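PDB 3NDH: restriction endonuclease THAI from Thermoplasma acidophilum, which cuts double-stranded DNA at a specific short sequence as a restriction endonuclease, binding its substrate by intercalation without flipping bases. Local coordinates for the interface of chains A and B. Coordinates in Å, arbitrary orientation; residue numbers count along the deposited sequence, not the author numbering. Chains: chain A/B, restriction endonuclease THAI.

The interface of chains A and B. Residues chain A 64-65, 67-69, 71; chain B 215, 218-219, 222.
The C-terminal helix of chain B (216-224), with A:Ser68 meeting B:Trp218 and B:Val219 in its first half, lies against helix 58-74 of chain A as a swapped arm; the two-fold axis repeats the contact with the chains exchanged, so each subunit lends its tail to the other and probably helps hold the dimer together. B:Phe215, in the loop just before the chain B helix, caps the seam, its flat ring fitting beside helix 58-74 with CE1 3.9 Å from A:Ser67 CB. B:Trp222 brings both flatness and a polar edge: its indole NE1 donates to the backbone carbonyl A:Ile65 O at 3.0 Å, a nearly straight bond (163° at the hydrogen) lying close to the ring plane. Over one face of the same indole sits the methyl A:Leu69 CD1, 3.7 Å from the centroid of the six-membered ring. A:Leu69 has CG anti to its backbone N (chi1 -178°), which swings CG, and with it CD1, over the ring. An alanine in place of B:Trp222 would probably leave A:Ile65 O without this donor and open a gap beneath A:Leu69 CD1. B:Trp218 turns one face to A:Ile65, whose CG1 lies 3.5 Å from B:Trp218 CD2 while A:Ile65 CD1 reaches toward the outer six-membered rim. The indole B:Trp218 NE1 bonds a water that also meets A:Arg64 NH1, so the long guanidinium arm is tied to the indole without direct contact. A:Ser68, a small residue, suits the close approach of the helices: its CB is 3.6 Å from both B:Trp218 CB and B:Val219 CG2. Beyond it, A:Ile71 CG2 packs on the same valine methyl, 3.7 Å from B:Val219 CG2. The serine hydroxyl OG, at the in-plane edge of the B:Phe215 ring, gives its one hydrogen mainly to A:Arg64 O at 2.7 Å; the 3.3 Å approach of A:Ser68 OG to B:Phe215 O is at most a weak, shared bond.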
loop_
_atom_site.group_PDB
_atom_site.type_symbol
_atom_site.label_atom_id
_atom_site.label_comp_id
_atom_site.label_asym_id
_atom_site.label_seq_id
_atom_site.Cartn_x
_atom_site.Cartn_y
_atom_site.Cartn_z
ATOM N N ARG A 64 2.449 -6.107 -9.963
ATOM C CA ARG A 64 1.626 -7.175 -10.537
ATOM C C ARG A 64 1.612 -7.134 -12.057
ATOM O O ARG A 64 1.666 -8.157 -12.720
ATOM C CB ARG A 64 0.185 -7.104 -10.026
ATOM C CG ARG A 64 0.015 -7.531 -8.619
ATOM C CD ARG A 64 -1.437 -7.906 -8.340
ATOM N NE ARG A 64 -1.682 -7.865 -6.924
ATOM C CZ ARG A 64 -2.709 -7.248 -6.358
ATOM N NH1 ARG A 64 -3.643 -6.662 -7.098
ATOM N NH2 ARG A 64 -2.813 -7.260 -5.048
ATOM N N ILE A 65 1.516 -5.921 -12.597
ATOM C CA ILE A 65 1.481 -5.706 -14.035
ATOM C C ILE A 65 2.794 -6.167 -14.673
ATOM O O ILE A 65 2.806 -6.813 -15.736
ATOM C CB ILE A 65 1.180 -4.231 -14.377
ATOM C CG1 ILE A 65 -0.273 -3.919 -14.012
ATOM C CG2 ILE A 65 1.427 -3.932 -15.846
ATOM C CD1 ILE A 65 -0.637 -2.432 -13.844
ATOM N N SER A 67 5.053 -8.331 -13.302
ATOM C CA SER A 67 5.131 -9.794 -13.191
ATOM C C SER A 67 4.267 -10.499 -14.241
ATOM O O SER A 67 4.622 -11.553 -14.753
ATOM C CB SER A 67 4.713 -10.253 -11.806
ATOM O OG SER A 67 5.603 -9.738 -10.812
ATOM N N SER A 68 3.119 -9.903 -14.536
ATOM C CA SER A 68 2.207 -10.437 -15.535
ATOM C C SER A 68 2.769 -10.366 -16.949
ATOM O O SER A 68 2.468 -11.233 -17.790
ATOM C CB SER A 68 0.860 -9.739 -15.456
ATOM O OG SER A 68 0.254 -9.994 -14.197
ATOM N N LEU A 69 3.604 -9.364 -17.227
ATOM C CA LEU A 69 4.332 -9.338 -18.501
ATOM C C LEU A 69 5.256 -10.536 -18.613
ATOM O O LEU A 69 5.361 -11.136 -19.658
ATOM C CB LEU A 69 5.118 -8.023 -18.633
ATOM C CG LEU A 69 5.886 -7.833 -19.930
ATOM C CD1 LEU A 69 4.948 -7.666 -21.099
ATOM C CD2 LEU A 69 6.821 -6.634 -19.758
ATOM N N ILE A 71 4.849 -13.432 -17.066
ATOM C CA ILE A 71 3.975 -14.610 -17.278
ATOM C C ILE A 71 3.508 -14.690 -18.731
ATOM O O ILE A 71 3.549 -15.764 -19.353
ATOM C CB ILE A 71 2.744 -14.589 -16.356
ATOM C CG1 ILE A 71 3.154 -14.731 -14.873
ATOM C CG2 ILE A 71 1.773 -15.697 -16.748
ATOM C CD1 ILE A 71 2.091 -14.316 -13.852
ATOM N N PHE B 215 -3.071 -11.929 -10.780
ATOM C CA PHE B 215 -2.328 -11.703 -12.038
ATOM C C PHE B 215 -3.152 -11.880 -13.304
ATOM O O PHE B 215 -2.817 -11.300 -14.338
ATOM C CB PHE B 215 -1.094 -12.630 -12.067
ATOM C CG PHE B 215 -0.203 -12.440 -10.864
ATOM C CD1 PHE B 215 0.719 -11.415 -10.845
ATOM C CD2 PHE B 215 -0.359 -13.223 -9.730
ATOM C CE1 PHE B 215 1.520 -11.200 -9.738
ATOM C CE2 PHE B 215 0.438 -13.012 -8.621
ATOM C CZ PHE B 215 1.360 -11.993 -8.619
ATOM N N TRP B 218 -4.229 -8.974 -15.590
ATOM C CA TRP B 218 -3.125 -8.266 -16.240
ATOM C C TRP B 218 -2.450 -9.109 -17.315
ATOM O O TRP B 218 -2.112 -8.583 -18.372
ATOM C CB TRP B 218 -2.117 -7.767 -15.208
ATOM C CG TRP B 218 -2.720 -6.930 -14.161
ATOM C CD1 TRP B 218 -2.892 -7.286 -12.859
ATOM C CD2 TRP B 218 -3.306 -5.628 -14.310
ATOM N NE1 TRP B 218 -3.511 -6.272 -12.175
ATOM C CE2 TRP B 218 -3.782 -5.248 -13.043
ATOM C CE3 TRP B 218 -3.453 -4.743 -15.376
ATOM C CZ2 TRP B 218 -4.404 -4.020 -12.815
ATOM C CZ3 TRP B 218 -4.061 -3.526 -15.141
ATOM C CH2 TRP B 218 -4.524 -3.180 -13.872
ATOM N N VAL B 219 -2.307 -10.412 -17.078
ATOM C CA VAL B 219 -1.821 -11.301 -18.131
ATOM C C VAL B 219 -2.770 -11.199 -19.321
ATOM O O VAL B 219 -2.331 -11.130 -20.488
ATOM C CB VAL B 219 -1.705 -12.760 -17.624
ATOM C CG1 VAL B 219 -1.363 -13.704 -18.764
ATOM C CG2 VAL B 219 -0.665 -12.869 -16.513
ATOM N N TRP B 222 -2.269 -7.996 -21.239
ATOM C CA TRP B 222 -1.070 -8.070 -22.083
ATOM C C TRP B 222 -1.320 -8.801 -23.401
ATOM O O TRP B 222 -0.882 -8.363 -24.462
ATOM C CB TRP B 222 0.110 -8.720 -21.340
ATOM C CG TRP B 222 0.801 -7.777 -20.381
ATOM C CD1 TRP B 222 0.942 -7.925 -19.025
ATOM C CD2 TRP B 222 1.446 -6.536 -20.715
ATOM N NE1 TRP B 222 1.629 -6.855 -18.497
ATOM C CE2 TRP B 222 1.941 -5.988 -19.513
ATOM C CE3 TRP B 222 1.627 -5.825 -21.910
ATOM C CZ2 TRP B 222 2.634 -4.774 -19.480
ATOM C CZ3 TRP B 222 2.318 -4.615 -21.884
ATOM C CH2 TRP B 222 2.802 -4.102 -20.664
HETATM O O HOH W 1 -4.583 -7.277 -9.630
#